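Local coordinates for acyl-CoA dehydrogenase domain protein Tcur3481 (Thermomonospora curvata, PDB 6WY9) that binds FAD and, as a member of the acyl-CoA dehydrogenase family, probably takes part in the flavin-dependent dehydrogenation of acyl-CoA thioesters, at residues G237-T242 and Y328-Y333; V262-L266 and R314-L318; E272-M276 and W303-G308. All blocks are in the same frame, centred on the assembly; numbering follows the deposited sequence.

Interaction 1 (G237-T242 and Y328-Y333)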
loop_
_atom_site.group_PDB
_atom_site.type_symbol
_atom_site.label_atom_id
_atom_site.label_comp_id
_atom_site.label_asym_id
_atom_site.label_seq_id
_atom_site.Cartn_x
_atom_site.Cartn_y
_atom_site.Cartn_z
ATOM N N GLY B 237 -0.673 22.058 -0.854
ATOM C CA GLY B 237 -1.586 22.850 -1.664
ATOM C C GLY B 237 -2.618 21.975 -2.346
ATOM O O GLY B 237 -3.798 22.320 -2.397
ATOM N N ALA B 238 -2.187 20.816 -2.862
ATOM C CA ALA B 238 -3.117 19.887 -3.494
ATOM C C ALA B 238 -4.201 19.454 -2.508
ATOM O O ALA B 238 -5.398 19.444 -2.832
ATOM C CB ALA B 238 -2.347 18.655 -4.018
ATOM N N LEU B 239 -3.787 19.055 -1.304
ATOM C CA LEU B 239 -4.762 18.655 -0.293
ATOM C C LEU B 239 -5.730 19.806 0.031
ATOM O O LEU B 239 -6.947 19.594 0.132
ATOM C CB LEU B 239 -4.048 18.190 0.977
ATOM C CG LEU B 239 -4.998 17.701 2.071
ATOM C CD1 LEU B 239 -6.025 16.603 1.576
ATOM C CD2 LEU B 239 -4.186 17.155 3.266
ATOM N N HIS B 240 -5.206 21.024 0.192
ATOM C CA HIS B 240 -6.068 22.152 0.524
ATOM C C HIS B 240 -7.126 22.363 -0.558
ATOM O O HIS B 240 -8.316 22.502 -0.255
ATOM C CB HIS B 240 -5.237 23.421 0.744
ATOM C CG HIS B 240 -6.069 24.615 1.130
ATOM N ND1 HIS B 240 -6.596 24.781 2.394
ATOM C CD2 HIS B 240 -6.503 25.673 0.406
ATOM C CE1 HIS B 240 -7.307 25.898 2.435
ATOM N NE2 HIS B 240 -7.269 26.455 1.240
ATOM N N ILE B 241 -6.716 22.361 -1.828
ATOM C CA ILE B 241 -7.663 22.601 -2.921
ATOM C C ILE B 241 -8.728 21.507 -2.948
ATOM O O ILE B 241 -9.924 21.763 -3.159
ATOM C CB ILE B 241 -6.906 22.653 -4.270
ATOM C CG1 ILE B 241 -6.115 23.960 -4.417
ATOM C CG2 ILE B 241 -7.917 22.456 -5.489
ATOM C CD1 ILE B 241 -4.985 23.771 -5.461
ATOM N N THR B 242 -8.287 20.265 -2.753
ATOM C CA THR B 242 -9.172 19.109 -2.824
ATOM C C THR B 242 -10.189 19.113 -1.674
ATOM O O THR B 242 -11.384 18.848 -1.884
ATOM C CB THR B 242 -8.307 17.841 -2.801
ATOM O OG1 THR B 242 -7.430 17.891 -3.931
ATOM C CG2 THR B 242 -9.218 16.592 -2.943
ATOM N N TYR B 328 -8.598 23.866 -14.762
ATOM C CA TYR B 328 -8.836 23.737 -13.335
ATOM C C TYR B 328 -7.477 23.471 -12.674
ATOM O O TYR B 328 -6.584 22.943 -13.337
ATOM C CB TYR B 328 -9.842 22.595 -13.064
ATOM C CG TYR B 328 -10.161 22.372 -11.586
ATOM C CD1 TYR B 328 -11.147 23.146 -10.936
ATOM C CD2 TYR B 328 -9.435 21.427 -10.831
ATOM C CE1 TYR B 328 -11.426 22.969 -9.571
ATOM C CE2 TYR B 328 -9.669 21.224 -9.483
ATOM C CZ TYR B 328 -10.678 22.003 -8.845
ATOM O OH TYR B 328 -10.938 21.820 -7.503
ATOM N N PRO B 329 -7.247 23.888 -11.410
ATOM C CA PRO B 329 -5.854 23.984 -10.947
ATOM C C PRO B 329 -5.172 22.675 -10.606
ATOM O O PRO B 329 -3.938 22.607 -10.667
ATOM C CB PRO B 329 -5.948 24.878 -9.696
ATOM C CG PRO B 329 -7.415 24.897 -9.330
ATOM C CD PRO B 329 -8.145 24.760 -10.632
ATOM N N ILE B 330 -5.935 21.655 -10.189
ATOM C CA ILE B 330 -5.289 20.576 -9.442
ATOM C C ILE B 330 -4.299 19.808 -10.329
ATOM O O ILE B 330 -3.303 19.286 -9.826
ATOM C CB ILE B 330 -6.337 19.621 -8.814
ATOM C CG1 ILE B 330 -5.667 18.688 -7.772
ATOM C CG2 ILE B 330 -7.059 18.787 -9.926
ATOM C CD1 ILE B 330 -5.214 19.436 -6.456
ATOM N N HIS B 331 -4.543 19.724 -11.648
ATOM C CA HIS B 331 -3.671 18.902 -12.499
ATOM C C HIS B 331 -2.205 19.363 -12.447
ATOM O O HIS B 331 -1.299 18.564 -12.698
ATOM C CB HIS B 331 -4.127 18.937 -13.955
ATOM C CG HIS B 331 -3.833 20.243 -14.630
ATOM N ND1 HIS B 331 -4.539 21.400 -14.331
ATOM C CD2 HIS B 331 -2.896 20.602 -15.545
ATOM C CE1 HIS B 331 -4.079 22.401 -15.066
ATOM N NE2 HIS B 331 -3.082 21.945 -15.810
ATOM N N ARG B 332 -1.946 20.643 -12.152
ATOM C CA ARG B 332 -0.555 21.093 -12.061
ATOM C C ARG B 332 0.145 20.484 -10.853
ATOM O O ARG B 332 1.343 20.205 -10.907
ATOM C CB ARG B 332 -0.475 22.632 -12.003
ATOM C CG ARG B 332 -0.929 23.303 -13.307
ATOM C CD ARG B 332 -0.343 24.727 -13.455
ATOM N NE ARG B 332 -0.956 25.402 -14.604
ATOM C CZ ARG B 332 -2.187 25.920 -14.627
ATOM N NH1 ARG B 332 -2.645 26.492 -15.750
ATOM N NH2 ARG B 332 -2.943 25.883 -13.539
ATOM N N TYR B 333 -0.573 20.315 -9.748
ATOM C CA TYR B 333 0.008 19.657 -8.574
ATOM C C TYR B 333 0.368 18.216 -8.899
ATOM O O TYR B 333 1.446 17.728 -8.527
ATOM C CB TYR B 333 -0.995 19.738 -7.408
ATOM C CG TYR B 333 -1.167 21.182 -6.993
ATOM C CD1 TYR B 333 -1.977 22.051 -7.732
ATOM C CD2 TYR B 333 -0.450 21.696 -5.913
ATOM C CE1 TYR B 333 -2.066 23.407 -7.392
ATOM C CE2 TYR B 333 -0.549 23.053 -5.550
ATOM C CZ TYR B 333 -1.357 23.890 -6.300
ATOM O OH TYR B 333 -1.447 25.224 -5.931
#

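Interaction 2 (V262-L266 and R314-L318). With FDA (dihydroflavine-adenine dinucleotide), chain C.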
loop_
_atom_site.group_PDB
_atom_site.type_symbol
_atom_site.label_atom_id
_atom_site.label_comp_id
_atom_site.label_asym_id
_atom_site.label_seq_id
_atom_site.Cartn_x
_atom_site.Cartn_y
_atom_site.Cartn_z
ATOM N N VAL B 262 -14.046 8.955 1.229
ATOM C CA VAL B 262 -13.443 10.241 0.873
ATOM C C VAL B 262 -12.670 10.804 2.074
ATOM O O VAL B 262 -11.499 11.186 1.962
ATOM C CB VAL B 262 -14.528 11.209 0.362
ATOM C CG1 VAL B 262 -13.979 12.652 0.207
ATOM C CG2 VAL B 262 -15.088 10.691 -0.995
ATOM N N GLN B 263 -13.295 10.806 3.256
ATOM C CA GLN B 263 -12.598 11.322 4.446
ATOM C C GLN B 263 -11.322 10.543 4.708
ATOM O O GLN B 263 -10.314 11.138 5.117
ATOM C CB GLN B 263 -13.531 11.266 5.655
ATOM C CG GLN B 263 -14.683 12.269 5.454
ATOM C CD GLN B 263 -15.490 12.501 6.693
ATOM O OE1 GLN B 263 -15.237 11.846 7.693
ATOM N NE2 GLN B 263 -16.484 13.421 6.637
ATOM N N HIS B 264 -11.327 9.217 4.443
ATOM C CA HIS B 264 -10.160 8.396 4.744
ATOM C C HIS B 264 -9.013 8.628 3.761
ATOM O O HIS B 264 -7.842 8.585 4.170
ATOM C CB HIS B 264 -10.550 6.905 4.812
ATOM C CG HIS B 264 -11.303 6.580 6.082
ATOM N ND1 HIS B 264 -11.427 5.304 6.582
ATOM C CD2 HIS B 264 -11.921 7.388 6.974
ATOM C CE1 HIS B 264 -12.069 5.329 7.727
ATOM N NE2 HIS B 264 -12.378 6.590 8.001
ATOM N N GLN B 265 -9.334 8.870 2.486
ATOM C CA GLN B 265 -8.323 9.236 1.514
ATOM C C GLN B 265 -7.729 10.581 1.875
ATOM O O GLN B 265 -6.516 10.740 1.836
ATOM C CB GLN B 265 -8.939 9.263 0.089
ATOM C CG GLN B 265 -9.199 7.780 -0.426
ATOM C CD GLN B 265 -9.974 7.731 -1.704
ATOM O OE1 GLN B 265 -9.405 7.854 -2.780
ATOM N NE2 GLN B 265 -11.307 7.574 -1.600
ATOM N N LEU B 266 -8.577 11.551 2.267
ATOM C CA LEU B 266 -8.049 12.834 2.716
ATOM C C LEU B 266 -7.173 12.679 3.953
ATOM O O LEU B 266 -6.145 13.359 4.086
ATOM C CB LEU B 266 -9.191 13.813 3.012
ATOM C CG LEU B 266 -10.047 14.226 1.809
ATOM C CD1 LEU B 266 -11.314 14.877 2.337
ATOM C CD2 LEU B 266 -9.272 15.282 0.957
ATOM N N ARG B 314 -4.038 10.759 -5.058
ATOM C CA ARG B 314 -5.345 10.755 -4.393
ATOM C C ARG B 314 -6.115 12.030 -4.737
ATOM O O ARG B 314 -7.327 11.975 -4.957
ATOM C CB ARG B 314 -5.202 10.613 -2.861
ATOM C CG ARG B 314 -4.625 9.259 -2.395
ATOM C CD ARG B 314 -4.961 8.948 -0.913
ATOM N NE ARG B 314 -4.035 7.945 -0.378
ATOM C CZ ARG B 314 -2.844 8.248 0.098
ATOM N NH1 ARG B 314 -2.475 9.535 0.090
ATOM N NH2 ARG B 314 -2.035 7.301 0.587
ATOM N N THR B 315 -5.435 13.180 -4.803
ATOM C CA THR B 315 -6.194 14.410 -5.058
ATOM C C THR B 315 -6.678 14.462 -6.511
ATOM O O THR B 315 -7.718 15.069 -6.790
ATOM C CB THR B 315 -5.372 15.669 -4.667
ATOM O OG1 THR B 315 -4.123 15.688 -5.357
ATOM C CG2 THR B 315 -5.104 15.746 -3.111
ATOM N N GLN B 316 -5.988 13.795 -7.449
ATOM C CA GLN B 316 -6.586 13.635 -8.777
ATOM C C GLN B 316 -7.855 12.794 -8.705
ATOM O O GLN B 316 -8.914 13.176 -9.219
ATOM C CB GLN B 316 -5.616 12.970 -9.751
ATOM C CG GLN B 316 -4.528 13.862 -10.309
ATOM C CD GLN B 316 -5.052 15.172 -10.874
ATOM O OE1 GLN B 316 -4.647 16.233 -10.399
ATOM N NE2 GLN B 316 -5.920 15.105 -11.927
ATOM N N HIS B 317 -7.754 11.626 -8.092
ATOM C CA HIS B 317 -8.873 10.722 -8.086
ATOM C C HIS B 317 -10.111 11.367 -7.452
ATOM O O HIS B 317 -11.234 11.235 -7.978
ATOM C CB HIS B 317 -8.482 9.427 -7.351
ATOM C CG HIS B 317 -9.635 8.478 -7.272
ATOM N ND1 HIS B 317 -10.082 7.782 -8.372
ATOM C CD2 HIS B 317 -10.514 8.208 -6.267
ATOM C CE1 HIS B 317 -11.160 7.082 -8.043
ATOM N NE2 HIS B 317 -11.450 7.336 -6.775
ATOM N N LEU B 318 -9.929 12.036 -6.300
ATOM C CA LEU B 318 -11.046 12.625 -5.541
ATOM C C LEU B 318 -11.779 13.730 -6.317
ATOM O O LEU B 318 -12.912 14.082 -5.964
ATOM C CB LEU B 318 -10.497 13.177 -4.216
ATOM C CG LEU B 318 -10.095 12.036 -3.270
ATOM C CD1 LEU B 318 -9.367 12.550 -1.980
ATOM C CD2 LEU B 318 -11.387 11.282 -2.878
HETATM P PA FDA C . -17.896 13.080 -8.986
HETATM O O1A FDA C . -17.832 14.499 -8.517
HETATM O O2A FDA C . -19.252 12.357 -9.036
HETATM O O5B FDA C . -17.015 12.136 -7.890
HETATM C C5B FDA C . -15.715 12.661 -7.827
HETATM C C4B FDA C . -14.910 11.730 -6.901
HETATM O O4B FDA C . -15.719 11.622 -5.634
HETATM C C3B FDA C . -14.881 10.277 -7.382
HETATM O O3B FDA C . -13.807 10.018 -8.209
HETATM C C2B FDA C . -14.661 9.534 -6.076
HETATM O O2B FDA C . -13.304 9.701 -5.515
HETATM C C1B FDA C . -15.597 10.276 -5.073
HETATM N N9A FDA C . -16.908 9.657 -4.889
HETATM C C8A FDA C . -18.085 9.839 -5.641
HETATM N N7A FDA C . -19.114 9.162 -5.144
HETATM C C5A FDA C . -18.610 8.510 -4.040
HETATM C C6A FDA C . -19.217 7.626 -3.134
HETATM N N6A FDA C . -20.516 7.286 -3.240
HETATM N N1A FDA C . -18.505 7.096 -2.116
HETATM C C2A FDA C . -17.195 7.482 -2.077
HETATM N N3A FDA C . -16.472 8.307 -2.872
HETATM C C4A FDA C . -17.235 8.817 -3.852
HETATM N N1 FDA C . -19.012 10.650 -19.385
HETATM C C2 FDA C . -19.988 10.499 -20.392
HETATM O O2 FDA C . -21.200 10.645 -20.119
HETATM N N3 FDA C . -19.516 10.184 -21.661
HETATM C C4 FDA C . -18.152 10.022 -21.996
HETATM O O4 FDA C . -17.837 9.768 -23.151
HETATM C C4X FDA C . -17.226 10.197 -20.909
HETATM N N5 FDA C . -15.859 10.057 -21.155
HETATM C C5X FDA C . -14.984 10.679 -20.306
HETATM C C6 FDA C . -13.717 10.941 -20.678
HETATM C C7 FDA C . -12.853 11.610 -19.776
HETATM C C7M FDA C . -11.529 11.873 -20.210
HETATM C C8 FDA C . -13.247 11.970 -18.541
HETATM C C8M FDA C . -12.344 12.656 -17.594
HETATM C C9 FDA C . -14.538 11.673 -18.140
HETATM C C9A FDA C . -15.402 11.042 -19.029
HETATM N N10 FDA C . -16.716 10.729 -18.643
HETATM C C10 FDA C . -17.644 10.515 -19.667
HETATM C "C1'" FDA C . -17.210 11.217 -17.323
HETATM C "C2'" FDA C . -17.076 10.135 -16.215
HETATM O "O2'" FDA C . -17.987 9.159 -16.390
HETATM C "C3'" FDA C . -17.288 10.954 -14.862
HETATM O "O3'" FDA C . -16.189 11.806 -14.613
HETATM C "C4'" FDA C . -17.543 10.009 -13.697
HETATM O "O4'" FDA C . -18.793 9.444 -13.892
HETATM C "C5'" FDA C . -17.390 10.810 -12.376
HETATM O "O5'" FDA C . -18.374 11.800 -12.364
HETATM P P FDA C . -17.725 13.199 -11.812
HETATM O O1P FDA C . -16.615 13.475 -12.706
HETATM O O2P FDA C . -18.871 14.191 -11.681
HETATM O O3P FDA C . -17.051 12.930 -10.320
#

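Interaction 3 (E272-M276 and W303-G308)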
loop_
_atom_site.group_PDB
_atom_site.type_symbol
_atom_site.label_atom_id
_atom_site.label_comp_id
_atom_site.label_asym_id
_atom_site.label_seq_id
_atom_site.Cartn_x
_atom_site.Cartn_y
_atom_site.Cartn_z
ATOM N N GLU B 272 0.398 11.599 5.567
ATOM C CA GLU B 272 1.621 11.550 4.782
ATOM C C GLU B 272 2.313 12.903 4.788
ATOM O O GLU B 272 3.551 12.976 4.821
ATOM C CB GLU B 272 1.309 11.110 3.347
ATOM C CG GLU B 272 1.061 9.565 3.264
ATOM C CD GLU B 272 0.512 9.161 1.917
ATOM O OE1 GLU B 272 -0.043 10.044 1.195
ATOM O OE2 GLU B 272 0.597 7.970 1.604
ATOM N N ILE B 273 1.520 13.975 4.738
ATOM C CA ILE B 273 2.062 15.326 4.765
ATOM C C ILE B 273 2.718 15.601 6.112
ATOM O O ILE B 273 3.797 16.207 6.184
ATOM C CB ILE B 273 0.962 16.356 4.439
ATOM C CG1 ILE B 273 0.546 16.273 2.954
ATOM C CG2 ILE B 273 1.381 17.824 4.888
ATOM C CD1 ILE B 273 -0.662 17.189 2.580
ATOM N N GLU B 274 2.090 15.170 7.209
ATOM C CA GLU B 274 2.749 15.365 8.518
ATOM C C GLU B 274 4.073 14.614 8.588
ATOM O O GLU B 274 5.071 15.131 9.101
ATOM C CB GLU B 274 1.813 14.935 9.653
ATOM C CG GLU B 274 0.702 15.975 9.738
ATOM C CD GLU B 274 0.033 16.145 11.101
ATOM O OE1 GLU B 274 -0.069 15.178 11.897
ATOM O OE2 GLU B 274 -0.448 17.267 11.349
ATOM N N ALA B 275 4.105 13.399 8.049
ATOM C CA ALA B 275 5.337 12.612 8.030
ATOM C C ALA B 275 6.414 13.276 7.165
ATOM O O ALA B 275 7.580 13.360 7.561
ATOM C CB ALA B 275 5.025 11.211 7.526
ATOM N N MET B 276 6.029 13.700 5.955
ATOM C CA MET B 276 6.918 14.434 5.069
ATOM C C MET B 276 7.549 15.609 5.779
ATOM O O MET B 276 8.759 15.825 5.686
ATOM C CB MET B 276 6.112 14.917 3.865
ATOM C CG MET B 276 5.788 13.746 2.926
ATOM S SD MET B 276 4.383 14.151 1.824
ATOM C CE MET B 276 5.338 15.267 0.768
ATOM N N TRP B 303 10.157 10.117 1.545
ATOM C CA TRP B 303 8.801 10.574 1.889
ATOM C C TRP B 303 8.223 11.459 0.783
ATOM O O TRP B 303 7.050 11.316 0.418
ATOM C CB TRP B 303 8.814 11.317 3.231
ATOM C CG TRP B 303 8.575 10.372 4.359
ATOM C CD1 TRP B 303 9.504 9.903 5.261
ATOM C CD2 TRP B 303 7.358 9.684 4.633
ATOM N NE1 TRP B 303 8.920 8.996 6.103
ATOM C CE2 TRP B 303 7.597 8.841 5.743
ATOM C CE3 TRP B 303 6.070 9.717 4.062
ATOM C CZ2 TRP B 303 6.607 8.025 6.302
ATOM C CZ3 TRP B 303 5.061 8.926 4.623
ATOM C CH2 TRP B 303 5.331 8.082 5.750
ATOM N N ALA B 304 9.050 12.368 0.235
ATOM C CA ALA B 304 8.632 13.185 -0.910
ATOM C C ALA B 304 8.253 12.310 -2.091
ATOM O O ALA B 304 7.235 12.553 -2.758
ATOM C CB ALA B 304 9.774 14.134 -1.336
ATOM N N ASP B 305 9.101 11.316 -2.390
ATOM C CA ASP B 305 8.929 10.500 -3.589
ATOM C C ASP B 305 7.714 9.598 -3.470
ATOM O O ASP B 305 7.059 9.292 -4.473
ATOM C CB ASP B 305 10.147 9.598 -3.827
ATOM C CG ASP B 305 11.413 10.375 -4.070
ATOM O OD1 ASP B 305 11.313 11.539 -4.450
ATOM O OD2 ASP B 305 12.489 9.761 -3.910
ATOM N N GLU B 306 7.450 9.087 -2.270
ATOM C CA GLU B 306 6.397 8.086 -2.115
ATOM C C GLU B 306 5.137 8.716 -1.531
ATOM O O GLU B 306 4.058 8.622 -2.118
ATOM C CB GLU B 306 6.897 6.928 -1.224
ATOM C CG GLU B 306 5.881 5.799 -0.958
ATOM C CD GLU B 306 5.687 4.893 -2.172
ATOM O OE1 GLU B 306 6.619 4.760 -3.008
ATOM O OE2 GLU B 306 4.583 4.324 -2.288
ATOM N N GLY B 307 5.260 9.352 -0.377
ATOM C CA GLY B 307 4.115 10.064 0.182
ATOM C C GLY B 307 3.624 11.199 -0.714
ATOM O O GLY B 307 2.425 11.317 -0.981
ATOM N N GLY B 308 4.543 12.033 -1.206
ATOM C CA GLY B 308 4.121 13.151 -2.053
ATOM C C GLY B 308 3.416 12.690 -3.317
ATOM O O GLY B 308 2.393 13.261 -3.722
#

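Interaction 1 (G237-T242 and Y328-Y333)
I241 reaches across to Y328, P329, I330 and Y333, and apolar packing makes up most of this buried contact. Its two branches part company: CG2, anti to the backbone N (chi1 of I241 -74°), lies 3.7 Å from Y328 OH, whereas CD1 comes to 3.5 Å from Y333 CE1, where the isoleucine side chain and the tyrosine cross at about a right angle. I330 answers from 328-333. With its CG1 anti to the backbone N (chi1 -167°), it sends CD1 to 3.6 Å from A238 O and 3.7 Å from T242 OG1. A238 CB completes the cluster, 3.8 Å from Y333 CB. The Y333 ring also meets the backbone of G237 and A238 obliquely; a CB on G237 would clash with its CE2.

No hydrogen bond spans the two segments. Within the helix, T242 OG1 donates to A238 O (2.8 Å) from 36° above the carbonyl plane, while T242 N reaches the same oxygen from the opposite face, so the methyl of I330 packs beside a carbonyl already gripped twice. The tyrosine hydroxyls are tied outside the contact, Y328 OH to H319 NE2 and Y333 OH to R80 O.

The contact thus packs the start of helix 330-340 against helix 215-248, with T315 of helix 295-319 touching A238 and T242, and L266 of helix 260-288 touching L239 and T242.

Interaction 2 (V262-L266 and R314-L318)
Q265 lays its polar chain obliquely across L318 with no hydrogen bond to 314-318, at a place where the cofactor's adenosine touches both helices. The helices run nearly antiparallel, at 157°, and the axes of the two segments approach to 10.7 Å. L318 is the main apolar link between them: CD1 lies 3.9 Å from Q265 CB and also meets L266 CD2, while CD2 touches the amide group of Q265 (3.9 Å to its NE2) and V262 CG2. The extended chain of Q265 carries its OE1 to 3.7 Å from H317 CD2, amide and imidazole planes 34° apart. Toward the other end, R314 CD lies 3.6 Å from Q265 O; the arginine continues to E272, with which NH1 forms a salt bridge.

The dihydro-FAD is met through its adenosine half. Its O3B donates a hydrogen bond to H317 O (2.9 Å) and also lies over one face of the H317 ring, which is carried to the ribose hydroxyls by CG standing anti to the backbone N (chi1 178°). V262 CG2 approaches the adenine at N3A (3.3 Å), and L318 O lies near C4B of the ribose. R249 of another protein chain hydrogen-bonds the cofactor through NE, and polar and acidic side chains of another chain hold H317 and Q265.

The methyls of V262 and L318 thus serve both the helix contact and the adenosine, while the H317 carbonyl accepts from the ribose hydroxyl, consistent with a cofactor site that depends on the helix pair and on another chain together.

Interaction 3 (E272-M276 and W303-G308)
With CG anti to its carbonyl carbon (chi1 -73°) and a bend at chi3 (74°), M276 turns its thioether toward the backbone of W303-G308 and sits as a knob in a hole formed by W303, A304, G307 and G308. SD lies 3.7 Å from G308 N, and CE is equally close to G308 CA. The glycines allow this approach: a CB on G308 would fall tight against M276 CE and clash with A304 O.

The indole of W303 lies against 272-276. A275 CB stands over its six-membered ring in a CH-pi contact, 3.6 Å from the centroid and 9° off the normal, and M276 CG packs against W303 CB at 3.9 Å. Replacing W303 with an alanine would probably open a gap over A275 CB and leave the backbone group of another protein chain that now pairs with NE1 without its mate. The E272 carboxylate passes G307; beyond the two segments OE1 forms a salt bridge with R314 and OE2 a hydrogen bond with N310.

With segment axes 9.6 Å apart at their closest, this is close antiparallel helix packing, aided by glycines at a wider pi-type turn, within the helical C-terminal domain of the acyl-CoA dehydrogenase fold.

In the fold
All three contacts lie in the C-terminal helical domain. Interactions 2 and 3 join the same two helices, 260-288 and 295-319, at separate levels, and the salt bridge between R314 and E272 links them directly. Interaction 1 brings in helices 215-248 and 330-340; along the chain it encloses both others, and L239 touches L266 of interaction 2 and I273 of interaction 3. Interactions 1 and 3 are buried and largely apolar, interaction 1 built on isoleucines and tyrosines, interaction 3 on an indole face and a methionine fitted against glycines, with E272 as its polar edge. Interaction 2 is only partly buried: H317 and Q265 turn to another protein chain and H317 also to the cofactor.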